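Local coordinates for molybdenum cofactor biosynthesis protein C 2 (PDB 4FDF), which probably catalyses the conversion of (8S)-3',8-cyclo-7,8-dihydroguanosine 5'-triphosphate to cyclic pyranopterin monophosphate, with release of diphosphate, in molybdenum cofactor biosynthesis, at residues B[64-69]-B[97-102]; B[79-82]-B[88-91]; B[90-95]-B[121-126]; B[130-135]-B[146-151]. All blocks are in the same frame, centred on the assembly; numbering follows the deposited sequence. Where two conformers were deposited one is given.

Contact 1: residues B[64-69]-B[97-102]; sequences DALATA and VDFTVG
L66 and F99 bring together the start of helix 65-83 and the far end of strand 92-101, whose short axes here run nearly antiparallel, at 154°, and come within 9.5 Å of each other. The F99 side chain leaves the strand toward the helix and slides past that of L66 in the opposite direction. Methyl CD2 of L66 sits over one face of the F99 ring, 4.3 Å from its centroid and 17° off the normal, a CH-pi contact displaced toward the rim. The ring also reaches the helix backbone: CE2 of F99 lies 3.3 Å from the carbonyl O of L66. CB of A69, one turn further on, meets CZ of F99 at 4.0 Å from an oblique direction; a residue this small lets the ring lie close beside the helix. The other branch of L66, CD1, touches CG1 of V101 at 4.3 Å, nearer the exposed end of the strand. D64 begins the helix as its N-cap. OD1 of D64 accepts from A67 N in an almost straight bond, 3.2 Å and 176°, approached from above the carboxylate plane. The carbonyl O of D64 takes both T68 N and T68 OG1, which arrive from opposite faces of the carbonyl plane, the hydroxyl bond being 2.9 Å long. The arrangement is helix-on-sheet packing at the margin of a ferredoxin-like fold: F99 rests also on I106 and I108 of strand 105-116, while A65, T68 and A69 also pack on helix 121-139.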
loop_
_atom_site.group_PDB
_atom_site.type_symbol
_atom_site.label_atom_id
_atom_site.label_comp_id
_atom_site.label_asym_id
_atom_site.label_seq_id
_atom_site.Cartn_x
_atom_site.Cartn_y
_atom_site.Cartn_z
ATOM N N ASP B 64 -0.515 24.291 -7.022
ATOM C CA ASP B 64 -1.807 24.473 -6.361
ATOM C C ASP B 64 -1.870 23.657 -5.067
ATOM O O ASP B 64 -2.197 22.466 -5.091
ATOM C CB ASP B 64 -2.944 24.083 -7.320
ATOM C CG ASP B 64 -4.336 24.456 -6.787
ATOM O OD1 ASP B 64 -4.497 24.687 -5.567
ATOM O OD2 ASP B 64 -5.281 24.516 -7.601
ATOM N N ALA B 65 -1.544 24.307 -3.948
ATOM C CA ALA B 65 -1.587 23.672 -2.630
ATOM C C ALA B 65 -2.952 23.070 -2.290
ATOM O O ALA B 65 -3.020 21.936 -1.813
ATOM C CB ALA B 65 -1.180 24.649 -1.549
ATOM N N LEU B 66 -4.026 23.826 -2.527
ATOM C CA LEU B 66 -5.366 23.405 -2.102
ATOM C C LEU B 66 -5.839 22.135 -2.823
ATOM O O LEU B 66 -6.274 21.176 -2.181
ATOM C CB LEU B 66 -6.396 24.534 -2.254
ATOM C CG LEU B 66 -6.259 25.880 -1.500
ATOM C CD1 LEU B 66 -7.586 26.676 -1.541
ATOM C CD2 LEU B 66 -5.791 25.739 -0.060
ATOM N N ALA B 67 -5.741 22.133 -4.146
ATOM C CA ALA B 67 -6.118 20.973 -4.946
ATOM C C ALA B 67 -5.275 19.765 -4.586
ATOM O O ALA B 67 -5.805 18.669 -4.440
ATOM C CB ALA B 67 -6.006 21.279 -6.454
ATOM N N THR B 68 -3.970 19.970 -4.416
ATOM C CA THR B 68 -3.069 18.869 -4.094
ATOM C C THR B 68 -3.432 18.258 -2.731
ATOM O O THR B 68 -3.491 17.037 -2.588
ATOM C CB THR B 68 -1.574 19.296 -4.173
ATOM O OG1 THR B 68 -1.283 19.737 -5.505
ATOM C CG2 THR B 68 -0.626 18.141 -3.832
ATOM N N ALA B 69 -3.707 19.116 -1.753
ATOM C CA ALA B 69 -3.991 18.657 -0.399
ATOM C C ALA B 69 -5.363 18.012 -0.283
ATOM O O ALA B 69 -5.536 17.061 0.470
ATOM C CB ALA B 69 -3.835 19.801 0.595
ATOM N N VAL B 97 -13.233 17.180 1.357
ATOM C CA VAL B 97 -12.263 18.010 2.053
ATOM C C VAL B 97 -12.491 19.457 1.624
ATOM O O VAL B 97 -12.399 19.782 0.433
ATOM C CB VAL B 97 -10.790 17.578 1.766
ATOM C CG1 VAL B 97 -9.793 18.516 2.471
ATOM C CG2 VAL B 97 -10.547 16.126 2.198
ATOM N N ASP B 98 -12.801 20.317 2.596
ATOM C CA ASP B 98 -13.011 21.734 2.332
ATOM C C ASP B 98 -11.969 22.602 3.040
ATOM O O ASP B 98 -11.460 22.236 4.106
ATOM C CB ASP B 98 -14.430 22.160 2.741
ATOM C CG ASP B 98 -15.517 21.415 1.965
ATOM O OD1 ASP B 98 -15.381 21.232 0.730
ATOM O OD2 ASP B 98 -16.523 21.018 2.598
ATOM N N PHE B 99 -11.673 23.748 2.430
ATOM C CA PHE B 99 -10.772 24.743 2.990
ATOM C C PHE B 99 -11.481 26.078 3.181
ATOM O O PHE B 99 -12.303 26.480 2.350
ATOM C CB PHE B 99 -9.563 24.944 2.081
ATOM C CG PHE B 99 -8.833 23.678 1.758
ATOM C CD1 PHE B 99 -7.906 23.152 2.648
ATOM C CD2 PHE B 99 -9.075 23.007 0.552
ATOM C CE1 PHE B 99 -7.229 21.961 2.350
ATOM C CE2 PHE B 99 -8.408 21.828 0.244
ATOM C CZ PHE B 99 -7.482 21.297 1.140
ATOM N N THR B 100 -11.184 26.740 4.299
ATOM C CA THR B 100 -11.524 28.145 4.491
ATOM C C THR B 100 -10.206 28.869 4.722
ATOM O O THR B 100 -9.535 28.623 5.725
ATOM C CB THR B 100 -12.444 28.370 5.704
ATOM O OG1 THR B 100 -13.621 27.563 5.588
ATOM C CG2 THR B 100 -12.837 29.852 5.823
ATOM N N VAL B 101 -9.822 29.728 3.777
ATOM C CA VAL B 101 -8.589 30.507 3.900
ATOM C C VAL B 101 -8.853 31.852 4.593
ATOM O O VAL B 101 -9.649 32.677 4.122
ATOM C CB VAL B 101 -7.841 30.710 2.531
ATOM C CG1 VAL B 101 -7.706 29.391 1.766
ATOM C CG2 VAL B 101 -8.523 31.769 1.664
ATOM N N GLY B 102 -8.192 32.059 5.722
ATOM C CA GLY B 102 -8.340 33.306 6.464
ATOM C C GLY B 102 -7.174 34.229 6.191
ATOM O O GLY B 102 -6.509 34.124 5.155
#

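Contact 2: residues B[79-82]-B[88-91]; sequences RTSD and HQLA
OD2 of D82 is gripped by two nitrogens of R79, three residues earlier, while S81, lying between them in the chain, makes the contact with H88 and Q89. The arginine approaches side-on, with NE and NH2 of R79 2.8 Å and 3.0 Å from OD2 of D82. This OD2 lies at the edge of the guanidinium, in its plane, with NE 29° out of the carboxylate plane on the anti side. The salt bridge spans the last part of helix 65-83, where the helix is kinked: D82 N bonds to R79 O, at 3.0 Å, a shorter step than that of a regular alpha helix. R79 also packs on its counterparts in neighbouring subunits. Helix 65-83 gives way here to the loop leading to strand 92-101, and that loop carries H88, one of the predicted substrate-binding residues. The loop passes close over S81, a residue small enough to admit it. CB of S81 lies 3.4 Å from the carbonyl O of H88. OG of S81, turned between its backbone N and carbonyl carbon (chi1 62°), comes 3.4 Å from CG of Q89, the aliphatic part of that side chain. The H88 side chain sets out away from the helix, and NE2 of its ring is hydrogen-bonded to V27 O. Q89 packs on L92 of a neighbouring subunit.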
loop_
_atom_site.group_PDB
_atom_site.type_symbol
_atom_site.label_atom_id
_atom_site.label_comp_id
_atom_site.label_asym_id
_atom_site.label_seq_id
_atom_site.Cartn_x
_atom_site.Cartn_y
_atom_site.Cartn_z
ATOM N N ARG B 79 -6.984 5.150 3.106
ATOM C CA ARG B 79 -5.825 4.391 3.599
ATOM C C ARG B 79 -5.769 4.312 5.126
ATOM O O ARG B 79 -4.808 3.794 5.687
ATOM C CB ARG B 79 -4.510 5.000 3.069
ATOM C CG ARG B 79 -4.427 5.198 1.547
ATOM C CD ARG B 79 -4.624 3.887 0.761
ATOM N NE ARG B 79 -3.607 2.869 1.045
ATOM C CZ ARG B 79 -2.476 2.696 0.355
ATOM N NH1 ARG B 79 -2.179 3.477 -0.684
ATOM N NH2 ARG B 79 -1.637 1.728 0.709
ATOM N N THR B 80 -6.799 4.825 5.795
ATOM C CA THR B 80 -6.833 4.851 7.261
ATOM C C THR B 80 -6.443 3.532 7.924
ATOM O O THR B 80 -5.547 3.506 8.769
ATOM C CB THR B 80 -8.188 5.376 7.798
ATOM O OG1 THR B 80 -8.380 6.726 7.342
ATOM C CG2 THR B 80 -8.220 5.359 9.351
ATOM N N SER B 81 -7.083 2.434 7.530
ATOM C CA SER B 81 -6.835 1.154 8.193
ATOM C C SER B 81 -5.432 0.582 7.917
ATOM O O SER B 81 -4.956 -0.269 8.659
ATOM C CB SER B 81 -7.952 0.143 7.902
ATOM O OG SER B 81 -8.042 -0.154 6.529
ATOM N N ASP B 82 -4.773 1.088 6.873
ATOM C CA ASP B 82 -3.371 0.776 6.580
ATOM C C ASP B 82 -2.410 1.486 7.525
ATOM O O ASP B 82 -1.334 0.974 7.806
ATOM C CB ASP B 82 -3.000 1.219 5.163
ATOM C CG ASP B 82 -3.684 0.405 4.082
ATOM O OD1 ASP B 82 -4.418 -0.555 4.410
ATOM O OD2 ASP B 82 -3.465 0.732 2.891
ATOM N N HIS B 88 -10.426 -0.692 11.804
ATOM C CA HIS B 88 -11.074 -1.649 10.926
ATOM C C HIS B 88 -11.087 -1.103 9.536
ATOM O O HIS B 88 -11.009 0.112 9.350
ATOM C CB HIS B 88 -12.511 -1.867 11.379
ATOM C CG HIS B 88 -12.637 -2.333 12.804
ATOM N ND1 HIS B 88 -12.391 -1.526 13.857
ATOM C CD2 HIS B 88 -13.005 -3.569 13.330
ATOM C CE1 HIS B 88 -12.590 -2.213 15.001
ATOM N NE2 HIS B 88 -12.970 -3.461 14.676
ATOM N N GLN B 89 -11.171 -2.004 8.555
ATOM C CA GLN B 89 -11.363 -1.658 7.148
ATOM C C GLN B 89 -12.837 -1.314 6.909
ATOM O O GLN B 89 -13.707 -2.167 7.061
ATOM C CB GLN B 89 -10.964 -2.838 6.250
ATOM C CG GLN B 89 -9.490 -3.259 6.341
ATOM C CD GLN B 89 -9.284 -4.763 6.138
ATOM O OE1 GLN B 89 -9.777 -5.577 6.912
ATOM N NE2 GLN B 89 -8.541 -5.125 5.103
ATOM N N LEU B 90 -13.108 -0.060 6.554
ATOM C CA LEU B 90 -14.482 0.432 6.400
ATOM C C LEU B 90 -14.794 0.874 4.971
ATOM O O LEU B 90 -13.944 1.447 4.290
ATOM C CB LEU B 90 -14.771 1.568 7.396
ATOM C CG LEU B 90 -14.687 1.234 8.902
ATOM C CD1 LEU B 90 -14.886 2.465 9.777
ATOM C CD2 LEU B 90 -15.680 0.136 9.286
ATOM N N ALA B 91 -16.012 0.585 4.520
ATOM C CA ALA B 91 -16.429 0.959 3.179
ATOM C C ALA B 91 -16.911 2.394 3.196
ATOM O O ALA B 91 -17.952 2.698 3.763
ATOM C CB ALA B 91 -17.530 0.024 2.670
#

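Contact 3: residues B[90-95]-B[121-126]; sequences LALTGV and EMEALT
E123, which together with M122 is predicted to bind the substrate, packs its side chain against L90 and L92 on the way into strand 92-101. The two leucines meet different parts of it. Methyl CD1 of L90 lies 3.7 Å from OE2 of E123, the two side chains crossing at about a right angle, whereas CD2 of L92 touches the aliphatic CG of E123 at 3.9 Å. A glutamate suits this place because its methylenes can lie against leucine while its carboxylate meets water at the far end. The bend of E123 at chi2, -72°, lets CG face L92 while the carboxylate turns to L90. A water donates to OE1 of E123 at 3.1 Å and accepts a weak bond from L90 N, so a solvent molecule links the carboxylate to the loop backbone. In helix 121-139, M122 O receives both T126 N and T126 OG1, from opposite faces of its plane, the hydroxyl at 2.8 Å; T126 thus turns its polar atom back to its own backbone in a buried setting. T80 of helix 65-83 packs on E123, and M122 touches C87, another predicted substrate-binding residue. Beyond L92 the chain turns a corner at T93, where T93 and G94 both face R113, a classic beta bulge.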
loop_
_atom_site.group_PDB
_atom_site.type_symbol
_atom_site.label_atom_id
_atom_site.label_comp_id
_atom_site.label_asym_id
_atom_site.label_seq_id
_atom_site.Cartn_x
_atom_site.Cartn_y
_atom_site.Cartn_z
ATOM N N LEU B 90 -13.108 -0.060 6.554
ATOM C CA LEU B 90 -14.482 0.432 6.400
ATOM C C LEU B 90 -14.794 0.874 4.971
ATOM O O LEU B 90 -13.944 1.447 4.290
ATOM C CB LEU B 90 -14.771 1.568 7.396
ATOM C CG LEU B 90 -14.687 1.234 8.902
ATOM C CD1 LEU B 90 -14.886 2.465 9.777
ATOM C CD2 LEU B 90 -15.680 0.136 9.286
ATOM N N ALA B 91 -16.012 0.585 4.520
ATOM C CA ALA B 91 -16.429 0.959 3.179
ATOM C C ALA B 91 -16.911 2.394 3.196
ATOM O O ALA B 91 -17.952 2.698 3.763
ATOM C CB ALA B 91 -17.530 0.024 2.670
ATOM N N LEU B 92 -16.128 3.284 2.596
ATOM C CA LEU B 92 -16.482 4.693 2.587
ATOM C C LEU B 92 -17.340 4.977 1.368
ATOM O O LEU B 92 -16.979 4.610 0.247
ATOM C CB LEU B 92 -15.228 5.586 2.620
ATOM C CG LEU B 92 -14.164 5.272 3.689
ATOM C CD1 LEU B 92 -13.027 6.297 3.643
ATOM C CD2 LEU B 92 -14.759 5.203 5.098
ATOM N N THR B 93 -18.487 5.610 1.601
ATOM C CA THR B 93 -19.402 5.978 0.522
ATOM C C THR B 93 -19.227 7.409 0.026
ATOM O O THR B 93 -19.780 7.781 -1.014
ATOM C CB THR B 93 -20.888 5.700 0.879
ATOM O OG1 THR B 93 -21.151 6.048 2.248
ATOM C CG2 THR B 93 -21.234 4.217 0.654
ATOM N N GLY B 94 -18.450 8.210 0.752
ATOM C CA GLY B 94 -18.164 9.582 0.323
ATOM C C GLY B 94 -17.180 10.305 1.224
ATOM O O GLY B 94 -17.155 10.067 2.435
ATOM N N VAL B 95 -16.369 11.174 0.616
ATOM C CA VAL B 95 -15.314 11.927 1.301
ATOM C C VAL B 95 -15.186 13.323 0.702
ATOM O O VAL B 95 -14.901 13.466 -0.487
ATOM C CB VAL B 95 -13.904 11.253 1.184
ATOM C CG1 VAL B 95 -12.883 11.998 2.056
ATOM C CG2 VAL B 95 -13.943 9.765 1.559
ATOM N N GLU B 121 -14.965 8.477 12.277
ATOM C CA GLU B 121 -14.220 9.644 12.736
ATOM C C GLU B 121 -12.708 9.527 12.508
ATOM O O GLU B 121 -12.038 10.540 12.332
ATOM C CB GLU B 121 -14.558 10.005 14.190
ATOM C CG GLU B 121 -14.120 9.000 15.257
ATOM C CD GLU B 121 -15.157 7.929 15.571
ATOM O OE1 GLU B 121 -15.158 7.441 16.718
ATOM O OE2 GLU B 121 -15.954 7.556 14.685
ATOM N N MET B 122 -12.178 8.307 12.480
ATOM C CA MET B 122 -10.747 8.119 12.236
ATOM C C MET B 122 -10.322 8.534 10.835
ATOM O O MET B 122 -9.285 9.195 10.652
ATOM C CB MET B 122 -10.299 6.680 12.532
ATOM C CG MET B 122 -10.244 6.318 14.033
ATOM S SD MET B 122 -9.488 7.569 15.123
ATOM C CE MET B 122 -7.932 7.920 14.282
ATOM N N GLU B 123 -11.121 8.148 9.849
ATOM C CA GLU B 123 -10.849 8.514 8.468
ATOM C C GLU B 123 -10.984 10.017 8.259
ATOM O O GLU B 123 -10.169 10.610 7.551
ATOM C CB GLU B 123 -11.709 7.721 7.465
ATOM C CG GLU B 123 -12.886 6.947 8.047
ATOM C CD GLU B 123 -12.498 5.707 8.855
ATOM O OE1 GLU B 123 -11.757 4.838 8.340
ATOM O OE2 GLU B 123 -12.953 5.600 10.008
ATOM N N ALA B 124 -11.996 10.627 8.881
ATOM C CA ALA B 124 -12.133 12.076 8.847
ATOM C C ALA B 124 -10.892 12.779 9.416
ATOM O O ALA B 124 -10.378 13.724 8.801
ATOM C CB ALA B 124 -13.400 12.526 9.584
ATOM N N LEU B 125 -10.418 12.319 10.574
ATOM C CA LEU B 125 -9.209 12.874 11.205
ATOM C C LEU B 125 -7.937 12.648 10.370
ATOM O O LEU B 125 -7.073 13.530 10.286
ATOM C CB LEU B 125 -9.017 12.278 12.600
ATOM C CG LEU B 125 -10.014 12.694 13.676
ATOM C CD1 LEU B 125 -9.956 11.695 14.831
ATOM C CD2 LEU B 125 -9.772 14.119 14.170
ATOM N N THR B 126 -7.836 11.471 9.760
ATOM C CA THR B 126 -6.703 11.102 8.907
ATOM C C THR B 126 -6.618 12.001 7.655
ATOM O O THR B 126 -5.534 12.495 7.291
ATOM C CB THR B 126 -6.791 9.592 8.549
ATOM O OG1 THR B 126 -6.660 8.817 9.752
ATOM C CG2 THR B 126 -5.722 9.173 7.574
HETATM O O HOH W 1 -11.446 2.805 6.084
#

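Contact 4: residues B[130-135]-B[146-151]; sequences VAALTL and ALIDDI
Apolar contacts between I148 and the pair A132 and L133 join helix 121-139 to strand 147-156. The isoleucine points from the strand toward the helix and uses both branches. CG2 of I148, anti to the backbone N while CG1 lies beside that N (chi1 -66°), touches CB of A132 at 3.8 Å. The longer branch carries CD1 of I148 onto the helix backbone, 3.8 Å from the carbonyl C of A132. Alanine fits here because its single methyl lets the strand draw near, the CA atoms of A132 and I148 being 6.7 Å apart. L133 starts out away from the strand, but its end swings back, and CD2 of L133 meets CD1 of I148 at 4.1 Å, the side chains crossing at about a right angle. This is the buried layer between helices and antiparallel sheet in a ferredoxin-like fold; I148 rests also on L45 of strand 35-46, and A132 on I108 of strand 105-116. Within the helix, V130 O accepts from T134 N and, from the opposite face of its plane, from T134 OG1, each 2.9 Å away, while the T134 side chain packs on T68 and A72 of helix 65-83. On the strand, D149 makes a salt bridge with R46, and its OD1 accepts from D150 N of a neighbouring subunit.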
loop_
_atom_site.group_PDB
_atom_site.type_symbol
_atom_site.label_atom_id
_atom_site.label_comp_id
_atom_site.label_asym_id
_atom_site.label_seq_id
_atom_site.Cartn_x
_atom_site.Cartn_y
_atom_site.Cartn_z
ATOM N N VAL B 130 -3.659 14.368 6.819
ATOM C CA VAL B 130 -2.793 14.268 5.640
ATOM C C VAL B 130 -2.911 15.503 4.733
ATOM O O VAL B 130 -1.929 15.913 4.104
ATOM C CB VAL B 130 -2.979 12.924 4.878
ATOM C CG1 VAL B 130 -2.188 12.914 3.567
ATOM C CG2 VAL B 130 -2.518 11.742 5.771
ATOM N N ALA B 131 -4.095 16.106 4.685
ATOM C CA ALA B 131 -4.297 17.357 3.942
ATOM C C ALA B 131 -3.459 18.496 4.520
ATOM O O ALA B 131 -2.932 19.315 3.766
ATOM C CB ALA B 131 -5.780 17.740 3.921
ATOM N N ALA B 132 -3.348 18.543 5.850
ATOM C CA ALA B 132 -2.526 19.539 6.547
ATOM C C ALA B 132 -1.048 19.313 6.274
ATOM O O ALA B 132 -0.321 20.251 5.963
ATOM C CB ALA B 132 -2.784 19.489 8.054
ATOM N N LEU B 133 -0.607 18.063 6.387
ATOM C CA LEU B 133 0.768 17.717 6.043
ATOM C C LEU B 133 1.106 18.094 4.601
ATOM O O LEU B 133 2.212 18.550 4.315
ATOM C CB LEU B 133 1.037 16.217 6.262
ATOM C CG LEU B 133 1.119 15.699 7.709
ATOM C CD1 LEU B 133 0.981 14.176 7.758
ATOM C CD2 LEU B 133 2.415 16.133 8.364
ATOM N N THR B 134 0.147 17.888 3.703
ATOM C CA THR B 134 0.340 18.189 2.298
ATOM C C THR B 134 0.362 19.697 2.063
ATOM O O THR B 134 1.167 20.184 1.266
ATOM C CB THR B 134 -0.721 17.501 1.431
ATOM O OG1 THR B 134 -0.583 16.084 1.585
ATOM C CG2 THR B 134 -0.548 17.872 -0.038
ATOM N N LEU B 135 -0.504 20.433 2.760
ATOM C CA LEU B 135 -0.422 21.883 2.707
ATOM C C LEU B 135 0.969 22.334 3.127
ATOM O O LEU B 135 1.614 23.109 2.419
ATOM C CB LEU B 135 -1.469 22.551 3.596
ATOM C CG LEU B 135 -2.902 22.552 3.081
ATOM C CD1 LEU B 135 -3.746 23.346 4.058
ATOM C CD2 LEU B 135 -3.021 23.119 1.648
ATOM N N ALA B 146 5.574 27.318 9.844
ATOM C CA ALA B 146 4.143 27.006 9.928
ATOM C C ALA B 146 3.919 25.793 10.825
ATOM O O ALA B 146 4.793 24.929 10.959
ATOM C CB ALA B 146 3.549 26.767 8.538
ATOM N N LEU B 147 2.760 25.744 11.467
ATOM C CA LEU B 147 2.442 24.606 12.307
ATOM C C LEU B 147 1.013 24.136 12.126
ATOM O O LEU B 147 0.162 24.871 11.626
ATOM C CB LEU B 147 2.784 24.875 13.786
ATOM C CG LEU B 147 2.090 25.909 14.675
ATOM C CD1 LEU B 147 2.147 27.311 14.074
ATOM C CD2 LEU B 147 0.660 25.503 15.030
ATOM N N ILE B 148 0.777 22.892 12.526
ATOM C CA ILE B 148 -0.503 22.224 12.345
ATOM C C ILE B 148 -1.175 22.102 13.713
ATOM O O ILE B 148 -0.608 21.540 14.655
ATOM C CB ILE B 148 -0.322 20.837 11.669
ATOM C CG1 ILE B 148 0.200 20.999 10.229
ATOM C CG2 ILE B 148 -1.631 20.050 11.681
ATOM C CD1 ILE B 148 0.800 19.717 9.619
ATOM N N ASP B 149 -2.395 22.622 13.799
ATOM C CA ASP B 149 -3.049 22.855 15.069
ATOM C C ASP B 149 -4.488 22.342 15.076
ATOM O O ASP B 149 -5.132 22.241 14.021
ATOM C CB ASP B 149 -3.070 24.369 15.335
ATOM C CG ASP B 149 -2.434 24.754 16.661
ATOM O OD1 ASP B 149 -1.912 23.864 17.370
ATOM O OD2 ASP B 149 -2.443 25.967 16.975
ATOM N N ASP B 150 -4.970 22.026 16.281
ATOM C CA ASP B 150 -6.397 21.883 16.580
ATOM C C ASP B 150 -7.105 20.838 15.688
ATOM O O ASP B 150 -8.209 21.059 15.185
ATOM C CB ASP B 150 -7.068 23.266 16.506
ATOM C CG ASP B 150 -8.214 23.433 17.490
ATOM O OD1 ASP B 150 -8.093 23.023 18.670
ATOM O OD2 ASP B 150 -9.245 24.009 17.087
ATOM N N ILE B 151 -6.445 19.704 15.483
ATOM C CA ILE B 151 -7.074 18.588 14.789
ATOM C C ILE B 151 -8.038 17.882 15.741
ATOM O O ILE B 151 -7.631 17.380 16.779
ATOM C CB ILE B 151 -6.024 17.604 14.225
ATOM C CG1 ILE B 151 -5.242 18.293 13.102
ATOM C CG2 ILE B 151 -6.705 16.293 13.745
ATOM C CD1 ILE B 151 -3.933 17.620 12.736
#

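How the contacts relate
Contacts 3 and 4 are buried and contact 1 partly so, while contact 2 lies at the chain's surface, though other subunits pack on it. Contacts 1 and 2 use opposite ends of helix 65-83, their centres about 24 Å apart; contacts 3 and 4 likewise share helix 121-139 and meet where L125 packs on I151. The two helices lie side by side, with A69 of contact 1 against T134 and L135 of contact 4, and T80 of contact 2 against E123 of contact 3. Chemistry follows place: contacts 1 and 4 are mainly hydrocarbon packing away from the predicted substrate site, whereas contacts 2 and 3 hold residues of that site, with a salt bridge inside the helix end of contact 2 and a water joining the segments of contact 3.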